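Probable exosome complex exonuclease 2 (Archaeoglobus fulgidus, PDB 3M7N) is probably a non-catalytic, RNA-binding subunit of the archaeal exosome that helps to shape the active site of its Rrp41 partner. Local coordinates at residues Ala83-Leu88 and Ile103-Val108; Gly54-Val59 and Leu149-Leu154; Val135-His140 and Ala158-Thr163; Glu68-Thr73 and Val78-Ala83; Thr215-Lys218 and Val222-Met225. All blocks are in the same frame, centred on the assembly; numbering follows the deposited sequence.

Contact 1: residues Ala83-Leu88 and Ile103-Val108; sequences AELVPL and IELARV. With nucleotides of chain L.
The end of strand 78-84 meets helix 100-115 of the RNase PH fold at A83, whose side chain points at the consecutive helix residues L105 and A106. A83 CB lies 4.0 Å from L105 CD2 and equally far from A106 CB, while A106 CB comes within 3.7 Å of A83 N, so a methyl group presses directly on the strand backbone. Two alanines let the backbones come this close, with CA atoms 5.3 Å apart. L105 reaches further, its CG anti to the backbone N (chi1 -170°), and its CD1 just grazes L85 CD1, where the chain has already left the strand. I139 of the neighbouring strand packs against both A83 and L105.

R107 directs its guanidinium to bound RNA. Its chain bends at chi3 (93°), bringing NH1 to 2.6 Å from OP1 and 2.8 Å from OP2 of C5 of chain L, with OP2 in the guanidinium plane at its edge. NH2 meanwhile forms a salt bridge with E100 of a neighbouring exonuclease 1 chain. A leucine here would probably leave the C5 phosphate without a positive partner and that glutamate without its salt bridge. One helix thus combines an apolar seat on the sheet with a charged grip on RNA, and the glutamate probably helps to hold the arginine in position.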
# COMPACT_ATOMS: atom_id res chain seq x y z
N ALA H 83 -3.56 -7.86 19.91
CA ALA H 83 -2.15 -7.92 20.16
C ALA H 83 -1.39 -6.94 19.24
O ALA H 83 -1.76 -6.73 18.09
CB ALA H 83 -1.65 -9.37 19.99
N GLU H 84 -0.37 -6.32 19.78
CA GLU H 84 0.59 -5.62 18.96
C GLU H 84 1.93 -6.33 19.13
O GLU H 84 2.43 -6.48 20.24
CB GLU H 84 0.69 -4.13 19.33
CG GLU H 84 -0.67 -3.41 19.47
CD GLU H 84 -0.63 -1.92 19.07
OE1 GLU H 84 -0.08 -1.07 19.83
N LEU H 85 2.47 -6.82 18.02
CA LEU H 85 3.80 -7.39 17.98
C LEU H 85 4.71 -6.32 17.38
O LEU H 85 5.18 -6.43 16.25
CB LEU H 85 3.80 -8.67 17.13
CG LEU H 85 3.47 -9.99 17.84
CD1 LEU H 85 2.27 -9.85 18.75
CD2 LEU H 85 3.25 -11.12 16.85
N VAL H 86 4.92 -5.26 18.14
CA VAL H 86 5.56 -4.06 17.61
C VAL H 86 7.05 -4.23 17.33
O VAL H 86 7.71 -5.11 17.90
CB VAL H 86 5.35 -2.85 18.54
CG1 VAL H 86 3.85 -2.55 18.73
CG2 VAL H 86 6.04 -3.09 19.88
N PRO H 87 7.58 -3.39 16.43
CA PRO H 87 9.00 -3.44 16.05
C PRO H 87 9.94 -3.38 17.26
O PRO H 87 11.06 -3.87 17.19
CB PRO H 87 9.15 -2.19 15.18
CG PRO H 87 7.79 -2.00 14.57
CD PRO H 87 6.81 -2.43 15.62
N LEU H 88 9.46 -2.77 18.35
CA LEU H 88 10.14 -2.76 19.65
C LEU H 88 10.58 -4.15 20.10
O LEU H 88 11.71 -4.34 20.53
CB LEU H 88 9.20 -2.17 20.69
CG LEU H 88 9.73 -2.18 22.12
CD1 LEU H 88 9.72 -0.74 22.66
CD2 LEU H 88 8.88 -3.09 22.97
N ILE H 103 -2.75 -11.29 14.49
CA ILE H 103 -4.16 -11.65 14.56
C ILE H 103 -4.34 -13.08 15.09
O ILE H 103 -5.20 -13.35 15.94
CB ILE H 103 -4.82 -11.51 13.18
CG1 ILE H 103 -5.11 -10.03 12.89
CG2 ILE H 103 -6.09 -12.33 13.11
CD1 ILE H 103 -5.22 -9.72 11.42
N GLU H 104 -3.51 -13.98 14.61
CA GLU H 104 -3.53 -15.36 15.07
C GLU H 104 -3.29 -15.45 16.59
O GLU H 104 -4.10 -16.02 17.31
CB GLU H 104 -2.49 -16.17 14.30
CG GLU H 104 -2.67 -17.67 14.40
CD GLU H 104 -2.28 -18.38 13.11
OE1 GLU H 104 -3.15 -19.07 12.54
OE2 GLU H 104 -1.12 -18.21 12.67
N LEU H 105 -2.20 -14.87 17.06
CA LEU H 105 -1.88 -14.84 18.48
C LEU H 105 -3.04 -14.32 19.33
O LEU H 105 -3.44 -14.95 20.29
CB LEU H 105 -0.63 -13.99 18.72
CG LEU H 105 -0.03 -14.06 20.14
CD1 LEU H 105 1.49 -13.94 20.07
CD2 LEU H 105 -0.64 -13.03 21.10
N ALA H 106 -3.58 -13.16 18.99
CA ALA H 106 -4.65 -12.60 19.82
C ALA H 106 -5.85 -13.54 19.84
O ALA H 106 -6.56 -13.65 20.84
CB ALA H 106 -5.08 -11.22 19.33
N ARG H 107 -6.09 -14.19 18.71
CA ARG H 107 -7.25 -15.06 18.63
C ARG H 107 -7.03 -16.35 19.42
O ARG H 107 -7.99 -16.92 19.91
CB ARG H 107 -7.64 -15.37 17.19
CG ARG H 107 -8.25 -14.18 16.48
CD ARG H 107 -8.58 -14.51 15.05
NE ARG H 107 -9.96 -14.97 14.92
CZ ARG H 107 -10.30 -16.17 14.48
NH1 ARG H 107 -11.58 -16.50 14.40
NH2 ARG H 107 -9.36 -17.02 14.12
N VAL H 108 -5.79 -16.82 19.53
CA VAL H 108 -5.59 -18.02 20.31
C VAL H 108 -5.82 -17.68 21.77
O VAL H 108 -6.56 -18.38 22.46
CB VAL H 108 -4.22 -18.70 20.09
CG1 VAL H 108 -4.03 -19.83 21.10
CG2 VAL H 108 -4.11 -19.25 18.68
P C L 5 -14.30 -17.06 15.78
OP1 C L 5 -13.20 -18.05 15.74
OP2 C L 5 -14.27 -15.86 14.90
O5' C L 5 -15.69 -17.80 15.48
C5' C L 5 -15.96 -19.11 15.94
C4' C L 5 -17.46 -19.37 15.90
O4' C L 5 -18.15 -18.24 16.48
C3' C L 5 -18.08 -19.46 14.51
O3' C L 5 -17.83 -20.72 13.93
C2' C L 5 -19.55 -19.30 14.91
O2' C L 5 -20.08 -20.41 15.62
C1' C L 5 -19.41 -18.10 15.84
N1 C L 5 -19.46 -16.80 15.12
C2 C L 5 -20.63 -16.46 14.45
O2 C L 5 -21.59 -17.24 14.49
N3 C L 5 -20.68 -15.27 13.78
C4 C L 5 -19.62 -14.46 13.76
N4 C L 5 -19.71 -13.30 13.09
C5 C L 5 -18.41 -14.81 14.44
C6 C L 5 -18.37 -15.97 15.09

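Contact 2: residues Gly54-Val59 and Leu149-Leu154; sequences GDTQVV and LDASAL
Between V58 and A151 no ring or side-chain amide intervenes; the flat group that matters is the peptide joining A151 to S152. V58 CG1 stands almost squarely over one face of it, 3.7 Å from A151 C. This is helix-on-sheet packing inside the RNase PH fold: helix 148-161 lies against strand 56-67, the two short segments having axes 8.1 Å apart and N-to-C directions 37° from parallel.

Small residues on the helix allow the approach. A151 CB fits between two strand side chains on the same face, touching T56 CG2 at 4.0 Å and V58 CG1 at 3.6 Å. The valine rotamer (chi1 52°) wedges CG1 between the backbone N and the carbonyl carbon, and from there it projects at the helix while CG2 turns to S152.

The polar ends are provided for nearby. T56 OG1 is hydrogen-bonded to G146 O, which leaves CG2 as the branch applied to A151. A151 also packs against V51 and L53 of strand 47-53. S152 OG is hydrogen-bonded to L148 O one turn back along its own helix, and it meets V58 CG2 in a van der Waals contact of 3.8 Å.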
# COMPACT_ATOMS: atom_id res chain seq x y z
N GLY H 54 11.57 -17.27 29.95
CA GLY H 54 12.96 -17.17 29.56
C GLY H 54 13.28 -15.69 29.33
O GLY H 54 12.98 -14.86 30.19
N ASP H 55 13.85 -15.36 28.18
CA ASP H 55 14.11 -13.96 27.83
C ASP H 55 12.95 -13.27 27.10
O ASP H 55 12.97 -12.06 26.89
CB ASP H 55 15.40 -13.80 27.02
CG ASP H 55 16.64 -14.16 27.83
OD1 ASP H 55 17.57 -14.76 27.27
OD2 ASP H 55 16.68 -13.85 29.04
N THR H 56 11.93 -14.05 26.75
CA THR H 56 10.70 -13.48 26.22
C THR H 56 9.93 -12.66 27.26
O THR H 56 9.76 -13.08 28.40
CB THR H 56 9.81 -14.58 25.59
OG1 THR H 56 10.43 -15.04 24.40
CG2 THR H 56 8.42 -14.06 25.26
N GLN H 57 9.49 -11.46 26.85
CA GLN H 57 8.76 -10.54 27.72
C GLN H 57 7.54 -9.96 27.01
O GLN H 57 7.59 -9.58 25.84
CB GLN H 57 9.66 -9.37 28.16
CG GLN H 57 11.00 -9.78 28.71
CD GLN H 57 11.66 -8.66 29.51
OE1 GLN H 57 11.08 -8.11 30.44
NE2 GLN H 57 12.88 -8.32 29.14
N VAL H 58 6.42 -9.89 27.71
CA VAL H 58 5.22 -9.33 27.12
C VAL H 58 4.41 -8.76 28.25
O VAL H 58 4.45 -9.26 29.39
CB VAL H 58 4.39 -10.40 26.35
CG1 VAL H 58 4.14 -11.61 27.21
CG2 VAL H 58 3.08 -9.81 25.89
N VAL H 59 3.69 -7.70 27.95
CA VAL H 59 2.85 -7.11 28.97
C VAL H 59 1.45 -7.05 28.44
O VAL H 59 1.24 -6.80 27.25
CB VAL H 59 3.35 -5.70 29.44
CG1 VAL H 59 3.55 -4.77 28.27
CG2 VAL H 59 2.40 -5.12 30.44
N LEU H 149 3.33 -16.45 22.20
CA LEU H 149 1.99 -17.00 22.36
C LEU H 149 1.69 -17.48 23.81
O LEU H 149 0.78 -16.96 24.46
CB LEU H 149 1.80 -18.13 21.34
CG LEU H 149 0.47 -18.85 21.36
CD1 LEU H 149 -0.67 -17.86 21.34
CD2 LEU H 149 0.42 -19.81 20.18
N ASP H 150 2.46 -18.44 24.33
CA ASP H 150 2.18 -18.91 25.69
C ASP H 150 2.41 -17.81 26.72
O ASP H 150 1.60 -17.62 27.63
CB ASP H 150 2.99 -20.17 26.04
CG ASP H 150 2.62 -21.37 25.17
OD1 ASP H 150 3.43 -22.32 25.09
OD2 ASP H 150 1.53 -21.36 24.57
N ALA H 151 3.51 -17.06 26.58
CA ALA H 151 3.74 -15.88 27.42
C ALA H 151 2.51 -14.97 27.48
O ALA H 151 2.09 -14.53 28.56
CB ALA H 151 4.97 -15.10 26.95
N SER H 152 1.91 -14.71 26.32
CA SER H 152 0.75 -13.80 26.26
C SER H 152 -0.47 -14.37 26.94
O SER H 152 -1.19 -13.67 27.67
CB SER H 152 0.41 -13.42 24.82
OG SER H 152 1.52 -12.81 24.17
N ALA H 153 -0.72 -15.66 26.69
CA ALA H 153 -1.84 -16.35 27.31
C ALA H 153 -1.73 -16.26 28.82
O ALA H 153 -2.72 -16.00 29.50
CB ALA H 153 -1.85 -17.79 26.87
N LEU H 154 -0.52 -16.48 29.34
CA LEU H 154 -0.24 -16.39 30.77
C LEU H 154 -0.48 -14.96 31.28
O LEU H 154 -1.12 -14.75 32.32
CB LEU H 154 1.21 -16.76 31.05
CG LEU H 154 1.65 -18.06 31.71
CD1 LEU H 154 0.55 -19.10 31.74
CD2 LEU H 154 2.89 -18.58 31.01

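Contact 3: residues Val135-His140 and Ala158-Thr163; sequences VFVDIH and AALMNT
L160 reaches from the last turn of helix 148-161 to two valines, V135 and V137, that point from the same face of strand 131-141. Its CB does not aim straight at the strand; the branch beyond makes up the difference. With CG anti to the carbonyl carbon (chi1 -75°), CD1 continues the extended chain and the other branch, CD2, turns aside to the valines. The side chains of V135 and L160 cross obliquely, and their closest atoms, V135 CG1 and L160 CD2, are 4.0 Å apart. V137 presents the other branch: its CG2, beside the backbone N, lies 4.3 Å from the same L160 CD2. One leucine methyl therefore serves both valines, and the backbones stay well separated, 8.4 Å between the CA atoms of V137 and L160.

Around this thin apolar bridge, L178 and I113 also pack on L160, and V62 and M64 of strand 56-67 flank V135. Just beyond L160 the helix ends, and two side chains turn back on it. N162, the first residue to leave helical geometry, donates from ND2 to A158 O at 2.7 Å, with a nearly straight N-H...O angle of 168° and the acceptor in its amide plane. T163 OG1 donates to A159 O at 2.8 Å, coming from above the carbonyl plane. Together they satisfy carbonyls of the final turn where backbone bonding is weak at N162. Across the strand, D138 forms a salt bridge with R89 of an exonuclease 1 chain. A helix covering one face of a mixed sheet, with partner subunits along the other, is the architecture of the RNase PH domain in its exosome ring.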
# COMPACT_ATOMS: atom_id res chain seq x y z
N VAL H 135 -14.63 -5.57 28.11
CA VAL H 135 -13.28 -5.83 28.59
C VAL H 135 -12.28 -5.85 27.43
O VAL H 135 -12.34 -6.74 26.58
CB VAL H 135 -13.22 -7.16 29.35
CG1 VAL H 135 -11.87 -7.35 29.98
CG2 VAL H 135 -14.32 -7.19 30.41
N PHE H 136 -11.39 -4.86 27.38
CA PHE H 136 -10.34 -4.81 26.37
C PHE H 136 -9.10 -5.48 26.89
O PHE H 136 -8.52 -5.04 27.89
CB PHE H 136 -10.00 -3.37 25.98
CG PHE H 136 -11.07 -2.70 25.15
CD1 PHE H 136 -11.95 -1.79 25.72
CD2 PHE H 136 -11.20 -2.98 23.80
CE1 PHE H 136 -12.93 -1.18 24.96
CE2 PHE H 136 -12.18 -2.37 23.04
CZ PHE H 136 -13.04 -1.48 23.62
N VAL H 137 -8.69 -6.55 26.21
CA VAL H 137 -7.46 -7.24 26.56
C VAL H 137 -6.43 -6.88 25.50
O VAL H 137 -6.55 -7.26 24.33
CB VAL H 137 -7.62 -8.79 26.66
CG1 VAL H 137 -6.27 -9.44 26.95
CG2 VAL H 137 -8.60 -9.17 27.75
N ASP H 138 -5.43 -6.11 25.90
CA ASP H 138 -4.46 -5.62 24.92
C ASP H 138 -3.08 -6.16 25.21
O ASP H 138 -2.52 -5.93 26.27
CB ASP H 138 -4.51 -4.09 24.80
CG ASP H 138 -5.78 -3.59 24.09
OD1 ASP H 138 -6.64 -2.99 24.75
OD2 ASP H 138 -5.91 -3.81 22.87
N ILE H 139 -2.57 -6.93 24.25
CA ILE H 139 -1.32 -7.65 24.40
C ILE H 139 -0.23 -6.85 23.71
O ILE H 139 -0.42 -6.41 22.59
CB ILE H 139 -1.42 -9.06 23.74
CG1 ILE H 139 -2.52 -9.88 24.42
CG2 ILE H 139 -0.07 -9.79 23.75
CD1 ILE H 139 -2.91 -11.13 23.66
N HIS H 140 0.91 -6.71 24.38
CA HIS H 140 2.00 -5.87 23.87
C HIS H 140 3.34 -6.55 24.05
O HIS H 140 3.88 -6.60 25.14
CB HIS H 140 2.01 -4.54 24.61
CG HIS H 140 2.44 -3.39 23.76
ND1 HIS H 140 3.76 -3.00 23.64
CD2 HIS H 140 1.73 -2.54 22.97
CE1 HIS H 140 3.84 -1.98 22.82
NE2 HIS H 140 2.62 -1.67 22.41
N ALA H 158 -3.40 -13.69 33.93
CA ALA H 158 -2.91 -13.03 35.13
C ALA H 158 -3.51 -11.61 35.25
O ALA H 158 -3.93 -11.19 36.33
CB ALA H 158 -1.39 -12.98 35.13
N ALA H 159 -3.56 -10.90 34.13
CA ALA H 159 -4.11 -9.56 34.11
C ALA H 159 -5.60 -9.58 34.46
O ALA H 159 -6.06 -8.72 35.22
CB ALA H 159 -3.91 -8.91 32.76
N LEU H 160 -6.33 -10.53 33.90
CA LEU H 160 -7.74 -10.65 34.19
C LEU H 160 -7.97 -10.95 35.67
O LEU H 160 -8.85 -10.37 36.30
CB LEU H 160 -8.39 -11.71 33.30
CG LEU H 160 -8.58 -11.24 31.86
CD1 LEU H 160 -8.92 -12.41 30.94
CD2 LEU H 160 -9.63 -10.11 31.79
N MET H 161 -7.14 -11.83 36.22
CA MET H 161 -7.20 -12.18 37.63
C MET H 161 -6.84 -11.00 38.55
O MET H 161 -7.21 -11.01 39.72
CB MET H 161 -6.27 -13.36 37.91
CG MET H 161 -6.74 -14.67 37.28
SD MET H 161 -5.51 -15.98 37.38
CE MET H 161 -5.56 -16.34 39.14
N ASN H 162 -6.14 -10.00 38.04
CA ASN H 162 -5.85 -8.83 38.86
C ASN H 162 -6.55 -7.56 38.38
O ASN H 162 -6.08 -6.47 38.65
CB ASN H 162 -4.36 -8.61 38.99
CG ASN H 162 -3.65 -9.77 39.69
OD1 ASN H 162 -3.33 -9.67 40.87
ND2 ASN H 162 -3.41 -10.86 38.95
N THR H 163 -7.67 -7.73 37.70
CA THR H 163 -8.48 -6.61 37.25
C THR H 163 -9.46 -6.11 38.31
O THR H 163 -9.99 -6.88 39.12
CB THR H 163 -9.26 -6.97 35.98
OG1 THR H 163 -8.34 -7.18 34.91
CG2 THR H 163 -10.22 -5.85 35.60

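Contact 4: residues Glu68-Thr73 and Val78-Ala83; sequences EPYPDT and VIIVNA. With nucleotides of chain L.
A tyrosine ring, Y70, fits beside V78 while the base of C3 of chain L spreads over one of its faces, with C4 of the cytosine 3.2 Å above the ring plane and over its centre. This RNA-facing corner of the RNase PH fold belongs to the loop between strands 56-67 and 78-84, where Y70 opens a type I beta turn ending at T73. The base runs along the whole tyrosine, from N4 near CG to C6 near OH, and Y70 CE1 comes 3.1 Å from C3 N3, a tight fit.

V78 supports the ring obliquely. Its CG1, anti to the backbone N (chi1 175°), lies 3.6 Å from Y70 CE1, and its CG2 is nearly as close to the same atom. Further along the strand, I80 CD1 grazes Y70 OH at 4.3 Å. Replacing Y70 by a serine would probably leave the cytosine face without its aromatic partner and V78 with a gap beside its methyls, so that the base was freer to turn.

The strand also holds the sugar. I80 packs on it, its CG2 touching the ribose, part of the surface that holds the bound RNA. The carbonyl of I79, which R114 also approaches in a weak hydrogen bond, accepts from the ribose hydroxyl: C3 O2' to I79 O, 3.1 Å.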
# COMPACT_ATOMS: atom_id res chain seq x y z
N GLU H 68 -22.18 -0.63 24.42
CA GLU H 68 -23.21 -1.34 23.68
C GLU H 68 -23.06 -2.84 23.80
O GLU H 68 -21.99 -3.37 23.55
CB GLU H 68 -23.14 -0.96 22.19
CG GLU H 68 -21.71 -0.59 21.65
CD GLU H 68 -20.70 -1.75 21.69
OE1 GLU H 68 -19.92 -1.82 22.67
OE2 GLU H 68 -20.66 -2.57 20.74
N PRO H 69 -24.14 -3.53 24.18
CA PRO H 69 -24.14 -5.00 24.12
C PRO H 69 -24.31 -5.41 22.68
O PRO H 69 -24.72 -4.59 21.87
CB PRO H 69 -25.40 -5.39 24.90
CG PRO H 69 -25.92 -4.12 25.53
CD PRO H 69 -25.42 -3.01 24.67
N TYR H 70 -24.00 -6.66 22.35
CA TYR H 70 -24.26 -7.13 21.00
C TYR H 70 -25.71 -7.57 20.82
O TYR H 70 -26.24 -8.32 21.63
CB TYR H 70 -23.27 -8.24 20.61
CG TYR H 70 -21.91 -7.68 20.32
CD1 TYR H 70 -20.81 -8.03 21.09
CD2 TYR H 70 -21.73 -6.75 19.30
CE1 TYR H 70 -19.56 -7.49 20.83
CE2 TYR H 70 -20.49 -6.21 19.03
CZ TYR H 70 -19.41 -6.58 19.80
OH TYR H 70 -18.17 -6.04 19.54
N PRO H 71 -26.35 -7.08 19.75
CA PRO H 71 -27.75 -7.35 19.42
C PRO H 71 -28.11 -8.82 19.62
O PRO H 71 -29.21 -9.12 20.07
CB PRO H 71 -27.84 -6.99 17.94
CG PRO H 71 -26.83 -5.89 17.79
CD PRO H 71 -25.71 -6.21 18.74
N ASP H 72 -27.18 -9.71 19.30
CA ASP H 72 -27.39 -11.14 19.46
C ASP H 72 -27.25 -11.60 20.91
O ASP H 72 -27.65 -12.71 21.25
CB ASP H 72 -26.38 -11.92 18.61
CG ASP H 72 -26.56 -11.68 17.13
OD1 ASP H 72 -27.66 -11.97 16.61
OD2 ASP H 72 -25.60 -11.19 16.49
N THR H 73 -26.69 -10.75 21.76
CA THR H 73 -26.32 -11.17 23.11
C THR H 73 -26.61 -10.09 24.16
O THR H 73 -25.75 -9.77 24.98
CB THR H 73 -24.83 -11.53 23.17
OG1 THR H 73 -24.03 -10.35 22.98
CG2 THR H 73 -24.48 -12.53 22.07
N VAL H 78 -18.81 -7.98 27.08
CA VAL H 78 -18.01 -8.26 25.89
C VAL H 78 -16.51 -8.34 26.20
O VAL H 78 -16.00 -7.57 27.03
CB VAL H 78 -18.25 -7.15 24.85
CG1 VAL H 78 -17.36 -7.32 23.64
CG2 VAL H 78 -19.72 -7.14 24.46
N ILE H 79 -15.81 -9.27 25.56
CA ILE H 79 -14.35 -9.35 25.68
C ILE H 79 -13.75 -9.27 24.31
O ILE H 79 -14.18 -9.95 23.39
CB ILE H 79 -13.87 -10.66 26.34
CG1 ILE H 79 -14.44 -10.79 27.75
CG2 ILE H 79 -12.35 -10.70 26.41
CD1 ILE H 79 -13.89 -11.97 28.54
N ILE H 80 -12.74 -8.41 24.17
CA ILE H 80 -12.09 -8.19 22.89
C ILE H 80 -10.60 -8.23 23.13
O ILE H 80 -10.09 -7.52 23.99
CB ILE H 80 -12.45 -6.82 22.29
CG1 ILE H 80 -13.90 -6.47 22.59
CG2 ILE H 80 -12.15 -6.80 20.80
CD1 ILE H 80 -14.48 -5.42 21.67
N VAL H 81 -9.91 -9.07 22.37
CA VAL H 81 -8.49 -9.28 22.57
C VAL H 81 -7.73 -8.77 21.36
O VAL H 81 -8.03 -9.12 20.23
CB VAL H 81 -8.18 -10.79 22.79
CG1 VAL H 81 -6.67 -11.01 22.95
CG2 VAL H 81 -8.92 -11.32 24.01
N ASN H 82 -6.74 -7.92 21.59
CA ASN H 82 -5.86 -7.48 20.51
C ASN H 82 -4.40 -7.64 20.90
O ASN H 82 -4.03 -7.54 22.07
CB ASN H 82 -6.14 -6.03 20.09
CG ASN H 82 -7.50 -5.86 19.43
OD1 ASN H 82 -8.50 -5.55 20.09
ND2 ASN H 82 -7.55 -6.08 18.13
N ALA H 83 -3.56 -7.86 19.91
CA ALA H 83 -2.15 -7.92 20.16
C ALA H 83 -1.39 -6.94 19.24
O ALA H 83 -1.76 -6.73 18.09
CB ALA H 83 -1.65 -9.37 19.99
O5' C L 3 -15.15 -7.67 15.63
C5' C L 3 -13.94 -7.81 16.42
C4' C L 3 -14.08 -8.45 17.81
O4' C L 3 -15.20 -7.92 18.56
C3' C L 3 -14.30 -9.96 17.87
O3' C L 3 -13.08 -10.68 17.68
C2' C L 3 -14.85 -10.15 19.29
O2' C L 3 -13.87 -10.16 20.31
C1' C L 3 -15.72 -8.91 19.44
N1 C L 3 -17.14 -9.22 19.10
C2 C L 3 -17.89 -10.02 19.97
O2 C L 3 -17.36 -10.45 21.01
N3 C L 3 -19.18 -10.32 19.66
C4 C L 3 -19.71 -9.83 18.53
N4 C L 3 -20.99 -10.14 18.25
C5 C L 3 -18.96 -9.01 17.63
C6 C L 3 -17.69 -8.74 17.94

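Contact 5: residues Thr215-Lys218 and Val222-Met225; sequences TTDK and VVAM
From CB outward, T215 lies along A224 across the hairpin of strands 211-216 and 222-228. T215 CB is 3.9 Å from A224 CB and also borders A224 O. One branch, OG1, sits beside the backbone N (chi1 -47°) and runs alongside the same alanine, 4.0 Å from its CB. The other, CG2, is anti to that N and touches V223 CG1 at a looser 4.4 Å.

The backbone here forms a classic beta bulge, for V223 and A224 both face T215. T215 N donates to A224 O at 2.8 Å, a nearly straight bond of 167°, and V223 N donates to T215 O at 2.7 Å. A224 N may add a weaker, less certain bond to T215 O, while V222 CA makes a CH...O contact with it. The extra residue shifts the register by one, so that T216 pairs with V222 on the opposite face of the sheet, where both pack on helix 235-253, and T216 OG1 is hydrogen-bonded to R253.

Past the strand end, D217 and V223 cross at about a right angle, V223 CG2 lying 4.1 Å from D217 OD2. The other carboxylate oxygen, OD1, turns into the hairpin loop and accepts from D219 N. V222, A224 and M225 also pair with a strand of an exonuclease 1 chain, carrying the sheet across the subunit interface. The chemistry implies that T215 O takes one firm bond, from V223 N, and perhaps a second, weak one from A224 N, while T215 and A224 pack closely on the face beside it.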
# COMPACT_ATOMS: atom_id res chain seq x y z
N THR H 215 -4.58 -25.68 24.60
CA THR H 215 -4.99 -24.95 25.79
C THR H 215 -5.97 -25.73 26.65
O THR H 215 -6.95 -26.30 26.16
CB THR H 215 -5.61 -23.60 25.43
OG1 THR H 215 -4.77 -22.95 24.47
CG2 THR H 215 -5.79 -22.71 26.68
N THR H 216 -5.73 -25.74 27.96
CA THR H 216 -6.63 -26.43 28.86
C THR H 216 -7.18 -25.50 29.93
O THR H 216 -6.63 -24.43 30.20
CB THR H 216 -5.93 -27.60 29.55
OG1 THR H 216 -4.85 -27.09 30.34
CG2 THR H 216 -5.37 -28.57 28.53
N ASP H 217 -8.29 -25.92 30.53
CA ASP H 217 -8.85 -25.24 31.68
C ASP H 217 -8.39 -25.90 32.99
O ASP H 217 -7.56 -26.81 32.97
CB ASP H 217 -10.39 -25.17 31.61
CG ASP H 217 -11.06 -26.54 31.74
OD1 ASP H 217 -10.41 -27.51 32.16
OD2 ASP H 217 -12.27 -26.64 31.42
N LYS H 218 -8.94 -25.41 34.10
CA LYS H 218 -8.76 -25.94 35.46
C LYS H 218 -8.79 -27.46 35.62
O LYS H 218 -8.01 -28.03 36.36
CB LYS H 218 -9.92 -25.41 36.32
CG LYS H 218 -9.56 -24.38 37.34
CD LYS H 218 -10.79 -24.09 38.18
CE LYS H 218 -12.03 -24.20 37.31
NZ LYS H 218 -13.28 -24.39 38.11
N VAL H 222 -9.45 -29.89 27.43
CA VAL H 222 -8.88 -29.14 26.34
C VAL H 222 -9.95 -28.14 25.91
O VAL H 222 -11.12 -28.49 25.75
CB VAL H 222 -8.48 -30.04 25.17
CG1 VAL H 222 -7.94 -29.21 24.02
CG2 VAL H 222 -7.43 -31.07 25.63
N VAL H 223 -9.54 -26.89 25.74
CA VAL H 223 -10.47 -25.79 25.55
C VAL H 223 -10.18 -25.05 24.23
O VAL H 223 -11.06 -24.39 23.66
CB VAL H 223 -10.45 -24.87 26.82
CG1 VAL H 223 -10.17 -23.43 26.50
CG2 VAL H 223 -11.73 -25.04 27.66
N ALA H 224 -8.96 -25.20 23.72
CA ALA H 224 -8.61 -24.64 22.43
C ALA H 224 -7.41 -25.39 21.90
O ALA H 224 -6.57 -25.83 22.68
CB ALA H 224 -8.27 -23.16 22.56
N MET H 225 -7.34 -25.58 20.60
CA MET H 225 -6.12 -26.12 20.02
C MET H 225 -5.91 -25.47 18.66
O MET H 225 -6.86 -25.08 17.98
CB MET H 225 -6.18 -27.63 19.84
CG MET H 225 -6.45 -28.45 21.11
SD MET H 225 -6.77 -30.19 20.72
CE MET H 225 -5.13 -30.66 20.33

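How the contacts relate
Contacts 1, 2 and 3 are buried and build one core: helices 100-115 and 148-161 pack on a common mixed sheet, and helix 148-161 serves both contact 2 and contact 3. L105 of contact 1 touches L149 and S152 of contact 2, joining the two helices. Their chemistry across the segments is mainly aliphatic, without hydrogen bonds, although R107 of contact 1 also reaches RNA. Contact 4 shares A83 and strand 78-84 with contact 1, but its centre lies about 19 Å from that of the chain, partly exposed, where an aromatic ring and a carbonyl face RNA. Contact 5 stands apart, in the second family region and a different sheet; buried too, it is held by backbone hydrogen bonds.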